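Local coordinates for CRISPR-associated protein,CRISPR-associated endonuclease Cas9 (Corynebacterium diphtheriae, PDB 6JOO), which is an RNA-guided endonuclease of type II-C CRISPR immunity that cuts both strands of invading target DNA with its HNH and RuvC-like domains, at residues E839-D851 with K858-G870. Residues are numbered along the deposited sequence; the frame is centred on the assembly and turned at random.
Sequences EAELGTIRRWRVD and KLRLRPLQMSKEG. With nucleotides of chain C; nucleotides of chain D.
Asp851 CG and the phosphorus of DG2 of chain C both lie at the edge of the Arg862 guanidinium, in its plane. These residues meet on an antiparallel beta hairpin, strands 847-855 and 858-863, in the Cas9 C-terminal domain. Arg862 NH1 gives a salt bridge to Asp851 OD2 at 2.8 Å, reaching it from above the carboxylate plane. The same NH1 donates a hydrogen bond to OP1 of DG2 of chain C, and NH2 donates one to OP2. The Arg862 chain is extended from CG to NE (chi3 -179°), which carries its guanidinium out to the DNA. The Arg849 guanidinium also has Asp851 at its edge; Arg849 NE meets Asp851 OD1 on the syn side at 2.8 Å. Asp851 thus bridges the two arginines in one salt-bridge network and helps hold the Arg862 guanidinium at the phosphate.

The Arg860 guanidinium has O5' of DG2 of chain C over the centre of one face. Arg860 NE bonds OP2 of DG3 of chain C almost straight, at 166°. Arg860 NH2 lies 2.8 Å from N7 of the same DG3, and NH1 bonds Pro886 O. Through Arg860 the hairpin reaches a guanine edge and may take part in PAM recognition.

Between the strands, Arg849 N bonds Arg862 O at 2.9 Å.

The Trp848 ring carries Ile845 CG2 over one face, toward the rim, and Arg862 N lies at its edge. Trp848 CZ3 packs on Pro863 CD at 3.6 Å. Trp888 also meets this ring. Beyond the strands, Met866, a selenomethionine, reaches tip to tip toward Ile845 and Leu842. Met866 SE lies 3.7 Å from Leu842 CD2.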
ATOM      1  N   GLU A 839      15.043  19.953 -28.785  1.00 79.77           N
ATOM      2  CA  GLU A 839      16.243  20.681 -28.379  1.00 82.48           C
ATOM      3  C   GLU A 839      16.343  22.031 -29.075  1.00106.59           C
ATOM      4  O   GLU A 839      16.793  23.012 -28.473  1.00105.00           O
ATOM      5  CB  GLU A 839      17.489  19.843 -28.663  1.00 74.40           C
ATOM      6  CG  GLU A 839      17.875  18.885 -27.546  1.00 77.25           C
ATOM      7  CD  GLU A 839      19.175  18.157 -27.835  1.00 94.92           C
ATOM      8  OE1 GLU A 839      19.665  18.245 -28.982  1.00110.62           O
ATOM      9  OE2 GLU A 839      19.709  17.500 -26.915  1.00 91.12           O
ATOM     10  N   ALA A 840      15.943  22.103 -30.347  1.00 98.38           N
ATOM     11  CA  ALA A 840      15.955  23.383 -31.049  1.00111.49           C
ATOM     12  C   ALA A 840      15.047  24.393 -30.359  1.00128.10           C
ATOM     13  O   ALA A 840      15.424  25.554 -30.164  1.00153.51           O
ATOM     14  CB  ALA A 840      15.534  23.187 -32.504  1.00109.84           C
ATOM     15  N   GLU A 841      13.845  23.961 -29.973  1.00113.36           N
ATOM     16  CA  GLU A 841      12.891  24.877 -29.359  1.00111.81           C
ATOM     17  C   GLU A 841      13.245  25.181 -27.910  1.00103.54           C
ATOM     18  O   GLU A 841      12.985  26.290 -27.428  1.00111.24           O
ATOM     19  CB  GLU A 841      11.478  24.298 -29.453  1.00112.08           C
ATOM     20  CG  GLU A 841      10.424  25.065 -28.663  1.00123.43           C
ATOM     21  CD  GLU A 841       9.016  24.804 -29.164  1.00129.23           C
ATOM     22  OE1 GLU A 841       8.870  24.367 -30.325  1.00131.58           O
ATOM     23  OE2 GLU A 841       8.055  25.036 -28.398  1.00127.50           O
ATOM     24  N   LEU A 842      13.853  24.229 -27.204  1.00101.78           N
ATOM     25  CA  LEU A 842      14.060  24.357 -25.770  1.00 99.62           C
ATOM     26  C   LEU A 842      15.522  24.461 -25.356  1.00101.24           C
ATOM     27  O   LEU A 842      15.792  24.768 -24.190  1.00 96.80           O
ATOM     28  CB  LEU A 842      13.412  23.171 -25.039  1.00 88.70           C
ATOM     29  CG  LEU A 842      12.154  23.467 -24.221  1.00 83.31           C
ATOM     30  CD1 LEU A 842      11.185  24.356 -24.989  1.00106.22           C
ATOM     31  CD2 LEU A 842      11.470  22.176 -23.801  1.00 67.06           C
ATOM     32  N   GLY A 843      16.463  24.228 -26.261  1.00122.59           N
ATOM     33  CA  GLY A 843      17.862  24.213 -25.900  1.00119.31           C
ATOM     34  C   GLY A 843      18.395  22.797 -25.747  1.00101.12           C
ATOM     35  O   GLY A 843      17.651  21.833 -25.546  1.00 88.34           O
ATOM     36  N   THR A 844      19.716  22.676 -25.850  1.00 84.83           N
ATOM     37  CA  THR A 844      20.361  21.374 -25.750  1.00 81.12           C
ATOM     38  C   THR A 844      20.082  20.742 -24.391  1.00 75.89           C
ATOM     39  O   THR A 844      20.227  21.387 -23.350  1.00 82.52           O
ATOM     40  CB  THR A 844      21.866  21.518 -25.974  1.00 86.98           C
ATOM     41  OG1 THR A 844      22.100  22.068 -27.276  1.00 95.29           O
ATOM     42  CG2 THR A 844      22.556  20.166 -25.869  1.00 89.77           C
ATOM     43  N   ILE A 845      19.669  19.478 -24.407  1.00 89.09           N
ATOM     44  CA  ILE A 845      19.318  18.738 -23.200  1.00 80.75           C
ATOM     45  C   ILE A 845      20.401  17.695 -22.967  1.00 83.08           C
ATOM     46  O   ILE A 845      20.491  16.706 -23.705  1.00 80.89           O
ATOM     47  CB  ILE A 845      17.937  18.080 -23.318  1.00 64.50           C
ATOM     48  CG1 ILE A 845      16.905  19.096 -23.808  1.00 82.39           C
ATOM     49  CG2 ILE A 845      17.524  17.473 -21.989  1.00 64.91           C
ATOM     50  CD1 ILE A 845      15.568  18.487 -24.169  1.00 90.08           C
ATOM     51  N   ARG A 846      21.229  17.907 -21.945  1.00 81.62           N
ATOM     52  CA  ARG A 846      22.291  16.966 -21.633  1.00 80.62           C
ATOM     53  C   ARG A 846      22.058  16.193 -20.344  1.00 77.73           C
ATOM     54  O   ARG A 846      22.798  15.243 -20.074  1.00 80.70           O
ATOM     55  CB  ARG A 846      23.646  17.688 -21.565  1.00 68.38           C
ATOM     56  CG  ARG A 846      23.697  18.857 -20.604  1.00 92.24           C
ATOM     57  CD  ARG A 846      24.955  19.691 -20.824  1.00109.32           C
ATOM     58  NE  ARG A 846      26.181  18.929 -20.600  1.00111.02           N
ATOM     59  CZ  ARG A 846      26.827  18.879 -19.439  1.00107.02           C
ATOM     60  NH1 ARG A 846      27.937  18.163 -19.325  1.00114.97           N
ATOM     61  NH2 ARG A 846      26.366  19.549 -18.391  1.00 95.04           N
ATOM     62  N   ARG A 847      21.048  16.552 -19.554  1.00 64.32           N
ATOM     63  CA  ARG A 847      20.717  15.833 -18.329  1.00 77.48           C
ATOM     64  C   ARG A 847      19.418  15.063 -18.536  1.00 68.79           C
ATOM     65  O   ARG A 847      18.360  15.667 -18.749  1.00 66.67           O
ATOM     66  CB  ARG A 847      20.600  16.791 -17.141  1.00 87.87           C
ATOM     67  CG  ARG A 847      21.899  17.489 -16.779  1.00 80.36           C
ATOM     68  CD  ARG A 847      21.980  17.781 -15.288  1.00 77.91           C
ATOM     69  NE  ARG A 847      23.035  18.745 -14.983  1.00 93.24           N
ATOM     70  CZ  ARG A 847      24.284  18.422 -14.663  1.00 85.65           C
ATOM     71  NH1 ARG A 847      25.168  19.378 -14.410  1.00109.18           N
ATOM     72  NH2 ARG A 847      24.650  17.151 -14.595  1.00 60.28           N
ATOM     73  N   TRP A 848      19.500  13.734 -18.459  1.00 64.19           N
ATOM     74  CA  TRP A 848      18.365  12.858 -18.703  1.00 66.37           C
ATOM     75  C   TRP A 848      18.143  11.944 -17.507  1.00 70.20           C
ATOM     76  O   TRP A 848      19.031  11.750 -16.673  1.00 56.78           O
ATOM     77  CB  TRP A 848      18.566  12.019 -19.971  1.00 70.33           C
ATOM     78  CG  TRP A 848      18.666  12.841 -21.218  1.00 70.46           C
ATOM     79  CD1 TRP A 848      19.763  13.512 -21.671  1.00 71.52           C
ATOM     80  CD2 TRP A 848      17.623  13.087 -22.167  1.00 74.47           C
ATOM     81  NE1 TRP A 848      19.469  14.161 -22.845  1.00 67.86           N
ATOM     82  CE2 TRP A 848      18.161  13.915 -23.173  1.00 74.52           C
ATOM     83  CE3 TRP A 848      16.287  12.684 -22.269  1.00 79.51           C
ATOM     84  CZ2 TRP A 848      17.413  14.348 -24.265  1.00 84.90           C
ATOM     85  CZ3 TRP A 848      15.543  13.118 -23.353  1.00 84.75           C
ATOM     86  CH2 TRP A 848      16.109  13.941 -24.338  1.00 81.84           C
ATOM     87  N   ARG A 849      16.937  11.378 -17.441  1.00 74.21           N
ATOM     88  CA  ARG A 849      16.516  10.498 -16.360  1.00 51.63           C
ATOM     89  C   ARG A 849      16.068   9.157 -16.924  1.00 60.55           C
ATOM     90  O   ARG A 849      15.397   9.099 -17.960  1.00 65.86           O
ATOM     91  CB  ARG A 849      15.376  11.126 -15.550  1.00 48.50           C
ATOM     92  CG  ARG A 849      14.866  10.256 -14.415  1.00 40.68           C
ATOM     93  CD  ARG A 849      13.567  10.797 -13.848  1.00 48.26           C
ATOM     94  NE  ARG A 849      12.582  11.048 -14.897  1.00 42.04           N
ATOM     95  CZ  ARG A 849      12.059  12.240 -15.163  1.00 64.13           C
ATOM     96  NH1 ARG A 849      11.169  12.371 -16.139  1.00 76.09           N
ATOM     97  NH2 ARG A 849      12.415  13.298 -14.446  1.00 79.59           N
ATOM     98  N   VAL A 850      16.433   8.081 -16.235  1.00 57.86           N
ATOM     99  CA  VAL A 850      16.088   6.728 -16.651  1.00 55.93           C
ATOM    100  C   VAL A 850      14.710   6.398 -16.090  1.00 60.07           C
ATOM    101  O   VAL A 850      14.551   6.212 -14.881  1.00 68.53           O
ATOM    102  CB  VAL A 850      17.138   5.715 -16.179  1.00 53.78           C
ATOM    103  CG1 VAL A 850      16.711   4.293 -16.531  1.00 50.06           C
ATOM    104  CG2 VAL A 850      18.494   6.043 -16.786  1.00 47.11           C
ATOM    105  N   ASP A 851      13.710   6.324 -16.968  1.00 64.37           N
ATOM    106  CA  ASP A 851      12.348   6.019 -16.554  1.00 60.45           C
ATOM    107  C   ASP A 851      11.951   4.569 -16.789  1.00 61.44           C
ATOM    108  O   ASP A 851      10.956   4.119 -16.211  1.00 72.18           O
ATOM    109  CB  ASP A 851      11.353   6.937 -17.276  1.00 60.42           C
ATOM    110  CG  ASP A 851      11.312   8.334 -16.683  1.00 79.91           C
ATOM    111  OD1 ASP A 851      11.591   8.473 -15.473  1.00 92.53           O
ATOM    112  OD2 ASP A 851      11.004   9.293 -17.422  1.00 85.13           O
ATOM    113  N   LYS A 858      17.081  -1.131 -25.768  1.00 69.01           N
ATOM    114  CA  LYS A 858      16.708   0.274 -25.778  1.00 63.25           C
ATOM    115  C   LYS A 858      16.404   0.740 -24.367  1.00 54.48           C
ATOM    116  O   LYS A 858      15.858  -0.008 -23.555  1.00 64.27           O
ATOM    117  CB  LYS A 858      15.487   0.539 -26.668  1.00 45.39           C
ATOM    118  CG  LYS A 858      15.757   0.391 -28.142  1.00 68.07           C
ATOM    119  CD  LYS A 858      14.476   0.447 -28.950  1.00 74.69           C
ATOM    120  CE  LYS A 858      14.786   0.609 -30.427  1.00 77.14           C
ATOM    121  NZ  LYS A 858      15.836  -0.345 -30.884  1.00108.68           N
ATOM    122  N   LEU A 859      16.764   1.988 -24.096  1.00 55.32           N
ATOM    123  CA  LEU A 859      16.440   2.677 -22.858  1.00 51.13           C
ATOM    124  C   LEU A 859      15.225   3.570 -23.058  1.00 61.81           C
ATOM    125  O   LEU A 859      14.919   3.996 -24.173  1.00 68.23           O
ATOM    126  CB  LEU A 859      17.619   3.526 -22.392  1.00 53.54           C
ATOM    127  CG  LEU A 859      18.586   2.870 -21.423  1.00 55.47           C
ATOM    128  CD1 LEU A 859      19.844   3.702 -21.340  1.00 62.65           C
ATOM    129  CD2 LEU A 859      17.922   2.764 -20.066  1.00 62.73           C
ATOM    130  N   ARG A 860      14.541   3.866 -21.958  1.00 41.33           N
ATOM    131  CA  ARG A 860      13.474   4.861 -21.945  1.00 40.65           C
ATOM    132  C   ARG A 860      13.955   6.050 -21.126  1.00 53.02           C
ATOM    133  O   ARG A 860      14.016   5.976 -19.894  1.00 60.94           O
ATOM    134  CB  ARG A 860      12.176   4.297 -21.373  1.00 28.69           C
ATOM    135  CG  ARG A 860      10.994   5.249 -21.547  1.00 43.80           C
ATOM    136  CD  ARG A 860       9.816   4.906 -20.642  1.00 50.66           C
ATOM    137  NE  ARG A 860       9.130   3.679 -21.038  1.00 50.61           N
ATOM    138  CZ  ARG A 860       8.037   3.641 -21.792  1.00 62.94           C
ATOM    139  NH1 ARG A 860       7.499   4.768 -22.238  1.00 67.27           N
ATOM    140  NH2 ARG A 860       7.480   2.475 -22.096  1.00 84.92           N
ATOM    141  N   LEU A 861      14.285   7.143 -21.806  1.00 57.66           N
ATOM    142  CA  LEU A 861      14.812   8.339 -21.170  1.00 53.67           C
ATOM    143  C   LEU A 861      13.893   9.523 -21.420  1.00 60.20           C
ATOM    144  O   LEU A 861      13.260   9.633 -22.472  1.00 79.90           O
ATOM    145  CB  LEU A 861      16.215   8.669 -21.681  1.00 38.72           C
ATOM    146  CG  LEU A 861      17.226   7.525 -21.680  1.00 64.70           C
ATOM    147  CD1 LEU A 861      18.579   8.018 -22.167  1.00 51.60           C
ATOM    148  CD2 LEU A 861      17.338   6.908 -20.293  1.00 58.74           C
ATOM    149  N   ARG A 862      13.841  10.421 -20.445  1.00 53.55           N
ATOM    150  CA  ARG A 862      13.090  11.652 -20.504  1.00 57.87           C
ATOM    151  C   ARG A 862      13.970  12.789 -19.973  1.00 62.29           C
ATOM    152  O   ARG A 862      14.888  12.540 -19.196  1.00 73.05           O
ATOM    153  CB  ARG A 862      11.798  11.573 -19.678  1.00 51.46           C
ATOM    154  CG  ARG A 862      10.726  10.695 -20.294  1.00 59.07           C
ATOM    155  CD  ARG A 862       9.380  10.924 -19.623  1.00 67.93           C
ATOM    156  NE  ARG A 862       8.333  10.066 -20.175  1.00 69.13           N
ATOM    157  CZ  ARG A 862       8.003   8.879 -19.677  1.00 72.20           C
ATOM    158  NH1 ARG A 862       8.639   8.408 -18.614  1.00 75.17           N
ATOM    159  NH2 ARG A 862       7.036   8.164 -20.239  1.00 76.68           N
ATOM    160  N   PRO A 863      13.711  14.013 -20.411  1.00 60.41           N
ATOM    161  CA  PRO A 863      14.490  15.145 -19.875  1.00 66.33           C
ATOM    162  C   PRO A 863      14.327  15.250 -18.366  1.00 75.58           C
ATOM    163  O   PRO A 863      13.214  15.195 -17.837  1.00 64.94           O
ATOM    164  CB  PRO A 863      13.890  16.353 -20.605  1.00 52.69           C
ATOM    165  CG  PRO A 863      13.313  15.788 -21.858  1.00 49.26           C
ATOM    166  CD  PRO A 863      12.794  14.432 -21.480  1.00 58.68           C
ATOM    167  N   LEU A 864      15.458  15.395 -17.669  1.00 68.22           N
ATOM    168  CA  LEU A 864      15.438  15.346 -16.207  1.00 56.91           C
ATOM    169  C   LEU A 864      14.706  16.542 -15.609  1.00 60.87           C
ATOM    170  O   LEU A 864      13.943  16.390 -14.647  1.00 65.16           O
ATOM    171  CB  LEU A 864      16.867  15.269 -15.661  1.00 64.83           C
ATOM    172  CG  LEU A 864      17.089  15.480 -14.157  1.00 65.93           C
ATOM    173  CD1 LEU A 864      16.323  14.452 -13.331  1.00 69.04           C
ATOM    174  CD2 LEU A 864      18.575  15.447 -13.812  1.00 62.89           C
ATOM    175  N   GLN A 865      14.919  17.736 -16.163  1.00 62.49           N
ATOM    176  CA  GLN A 865      14.478  18.980 -15.546  1.00 73.03           C
ATOM    177  C   GLN A 865      13.125  19.461 -16.059  1.00 78.08           C
ATOM    178  O   GLN A 865      12.785  20.634 -15.868  1.00 94.20           O
ATOM    179  CB  GLN A 865      15.535  20.070 -15.758  1.00 82.57           C
ATOM    180  CG  GLN A 865      16.907  19.746 -15.177  1.00 82.62           C
ATOM    181  CD  GLN A 865      17.994  20.686 -15.674  1.00 91.89           C
ATOM    182  OE1 GLN A 865      17.834  21.356 -16.695  1.00105.53           O
ATOM    183  NE2 GLN A 865      19.108  20.738 -14.952  1.00 94.79           N
HETATM  184  N   MSE A 866      12.341  18.594 -16.693  1.00 66.20           N
HETATM  185  CA  MSE A 866      11.078  19.047 -17.275  1.00 75.47           C
HETATM  186  C   MSE A 866       9.867  18.236 -16.823  1.00 79.44           C
HETATM  187  O   MSE A 866       9.983  17.064 -16.467  1.00 82.02           O
HETATM  188  CB  MSE A 866      11.166  19.031 -18.798  1.00 96.43           C
HETATM  189  CG  MSE A 866      12.254  19.929 -19.325  1.00117.54           C
HETATM  190 SE   MSE A 866      12.580  19.707 -21.213  1.00121.02          SE
HETATM  191  CE  MSE A 866      14.420  20.357 -21.237  1.00122.87           C
ATOM    192  N   SER A 867       8.706  18.882 -16.844  1.00 71.30           N
ATOM    193  CA  SER A 867       7.450  18.283 -16.433  1.00 77.23           C
ATOM    194  C   SER A 867       6.442  18.383 -17.570  1.00 86.23           C
ATOM    195  O   SER A 867       6.544  19.247 -18.443  1.00 85.62           O
ATOM    196  CB  SER A 867       6.904  18.968 -15.175  1.00 77.49           C
ATOM    197  OG  SER A 867       5.772  18.283 -14.670  1.00101.22           O
ATOM    198  N   LYS A 868       5.461  17.481 -17.550  1.00105.22           N
ATOM    199  CA  LYS A 868       4.475  17.433 -18.624  1.00102.66           C
ATOM    200  C   LYS A 868       3.488  18.590 -18.545  1.00113.08           C
ATOM    201  O   LYS A 868       2.944  19.007 -19.573  1.00119.89           O
ATOM    202  CB  LYS A 868       3.719  16.106 -18.583  1.00105.96           C
ATOM    203  CG  LYS A 868       4.606  14.881 -18.488  1.00104.03           C
ATOM    204  CD  LYS A 868       3.774  13.617 -18.372  1.00100.88           C
ATOM    205  CE  LYS A 868       2.793  13.707 -17.216  1.00101.12           C
ATOM    206  NZ  LYS A 868       1.953  12.484 -17.107  1.00103.53           N
ATOM    207  N   GLU A 869       3.236  19.112 -17.340  1.00108.73           N
ATOM    208  CA  GLU A 869       2.236  20.160 -17.162  1.00120.88           C
ATOM    209  C   GLU A 869       2.609  21.455 -17.872  1.00133.07           C
ATOM    210  O   GLU A 869       1.725  22.269 -18.156  1.00143.10           O
ATOM    211  CB  GLU A 869       2.019  20.428 -15.670  1.00118.51           C
ATOM    212  CG  GLU A 869       1.169  19.384 -14.947  1.00116.48           C
ATOM    213  CD  GLU A 869       1.933  18.117 -14.597  1.00108.68           C
ATOM    214  OE1 GLU A 869       3.032  17.902 -15.147  1.00101.80           O
ATOM    215  OE2 GLU A 869       1.431  17.333 -13.764  1.00110.11           O
ATOM    216  N   GLY A 870       3.890  21.667 -18.163  1.00113.75           N
ATOM    217  CA  GLY A 870       4.302  22.859 -18.878  1.00111.13           C
ATOM    218  C   GLY A 870       4.037  22.837 -20.369  1.00108.57           C
ATOM    219  O   GLY A 870       4.184  23.874 -21.022  1.00124.56           O
TER
ATOM    220  P    DG C   2       6.784   5.247 -18.419  1.00 58.96           P
ATOM    221  OP1  DG C   2       8.079   5.696 -17.859  1.00 58.26           O
ATOM    222  OP2  DG C   2       6.385   5.675 -19.781  1.00 61.30           O
ATOM    223  O5'  DG C   2       6.697   3.649 -18.331  1.00 59.28           O
ATOM    224  C5'  DG C   2       7.210   2.973 -17.192  1.00 57.23           C
ATOM    225  C4'  DG C   2       6.797   1.512 -17.194  1.00 57.46           C
ATOM    226  O4'  DG C   2       5.361   1.424 -17.336  1.00 58.16           O
ATOM    227  C3'  DG C   2       7.366   0.678 -18.331  1.00 57.95           C
ATOM    228  O3'  DG C   2       8.635   0.140 -17.956  1.00 57.21           O
ATOM    229  C2'  DG C   2       6.320  -0.420 -18.478  1.00 58.53           C
ATOM    230  C1'  DG C   2       5.021   0.317 -18.150  1.00 59.31           C
ATOM    231  N9   DG C   2       4.288   0.806 -19.321  1.00 61.73           N
ATOM    232  C8   DG C   2       4.280   2.087 -19.821  1.00 64.10           C
ATOM    233  N7   DG C   2       3.520   2.232 -20.872  1.00 67.16           N
ATOM    234  C5   DG C   2       2.984   0.969 -21.080  1.00 67.75           C
ATOM    235  C6   DG C   2       2.086   0.511 -22.073  1.00 70.70           C
ATOM    236  O6   DG C   2       1.569   1.154 -22.997  1.00 73.87           O
ATOM    237  N1   DG C   2       1.799  -0.841 -21.923  1.00 70.62           N
ATOM    238  C2   DG C   2       2.312  -1.647 -20.938  1.00 68.46           C
ATOM    239  N2   DG C   2       1.918  -2.927 -20.954  1.00 68.14           N
ATOM    240  N3   DG C   2       3.154  -1.232 -20.001  1.00 66.49           N
ATOM    241  C4   DG C   2       3.445   0.080 -20.132  1.00 65.67           C
ATOM    242  P    DG C   3       9.761  -0.140 -19.069  1.00 59.54           P
ATOM    243  OP1  DG C   3      10.995  -0.568 -18.370  1.00 57.12           O
ATOM    244  OP2  DG C   3       9.812   1.047 -19.947  1.00 62.27           O
ATOM    245  O5'  DG C   3       9.161  -1.344 -19.947  1.00 63.33           O
ATOM    246  C5'  DG C   3       9.259  -2.699 -19.496  1.00 62.82           C
ATOM    247  C4'  DG C   3       8.170  -3.567 -20.124  1.00 66.05           C
ATOM    248  O4'  DG C   3       6.987  -2.776 -20.322  1.00 67.35           O
ATOM    249  C3'  DG C   3       8.521  -4.171 -21.477  1.00 67.59           C
ATOM    250  O3'  DG C   3       8.913  -5.518 -21.296  1.00 67.90           O
ATOM    251  C2'  DG C   3       7.227  -4.095 -22.289  1.00 70.81           C
ATOM    252  C1'  DG C   3       6.322  -3.150 -21.502  1.00 70.64           C
ATOM    253  N9   DG C   3       5.995  -1.936 -22.231  1.00 73.96           N
ATOM    254  C8   DG C   3       6.595  -0.709 -22.096  1.00 74.61           C
ATOM    255  N7   DG C   3       6.095   0.201 -22.881  1.00 77.09           N
ATOM    256  C5   DG C   3       5.099  -0.466 -23.584  1.00 77.76           C
ATOM    257  C6   DG C   3       4.212   0.007 -24.581  1.00 78.70           C
ATOM    258  O6   DG C   3       4.127   1.147 -25.056  1.00 79.27           O
ATOM    259  N1   DG C   3       3.361  -0.996 -25.028  1.00 79.51           N
ATOM    260  C2   DG C   3       3.366  -2.291 -24.571  1.00 79.32           C
ATOM    261  N2   DG C   3       2.468  -3.116 -25.122  1.00 81.37           N
ATOM    262  N3   DG C   3       4.191  -2.747 -23.640  1.00 77.21           N
ATOM    263  C4   DG C   3       5.026  -1.782 -23.193  1.00 76.62           C
TER
ATOM    264  P    DA D   2      18.217   5.229 -32.612  1.00 76.35           P
ATOM    265  OP1  DA D   2      18.723   6.616 -32.520  1.00 75.51           O
ATOM    266  OP2  DA D   2      18.053   4.407 -31.391  1.00 78.30           O
ATOM    267  O5'  DA D   2      16.812   5.267 -33.364  1.00 77.53           O
ATOM    268  C5'  DA D   2      16.609   6.154 -34.446  1.00 77.03           C
ATOM    269  C4'  DA D   2      15.242   5.930 -35.062  1.00 76.79           C
ATOM    270  O4'  DA D   2      15.048   4.517 -35.299  1.00 75.02           O
ATOM    271  C3'  DA D   2      14.063   6.390 -34.202  1.00 77.65           C
ATOM    272  O3'  DA D   2      13.316   7.368 -34.898  1.00 79.73           O
ATOM    273  C2'  DA D   2      13.239   5.120 -33.943  1.00 76.44           C
ATOM    274  C1'  DA D   2      13.713   4.167 -35.031  1.00 75.66           C
ATOM    275  N9   DA D   2      13.698   2.764 -34.617  1.00 75.64           N
ATOM    276  C8   DA D   2      14.643   2.132 -33.863  1.00 75.26           C
ATOM    277  N7   DA D   2      14.387   0.866 -33.643  1.00 75.34           N
ATOM    278  C5   DA D   2      13.189   0.647 -34.297  1.00 75.80           C
ATOM    279  C6   DA D   2      12.386  -0.501 -34.441  1.00 76.10           C
ATOM    280  N6   DA D   2      12.694  -1.686 -33.902  1.00 75.96           N
ATOM    281  N1   DA D   2      11.250  -0.384 -35.159  1.00 76.56           N
ATOM    282  C2   DA D   2      10.947   0.805 -35.693  1.00 76.75           C
ATOM    283  N3   DA D   2      11.623   1.955 -35.626  1.00 76.45           N
ATOM    284  C4   DA D   2      12.747   1.806 -34.907  1.00 76.00           C
TER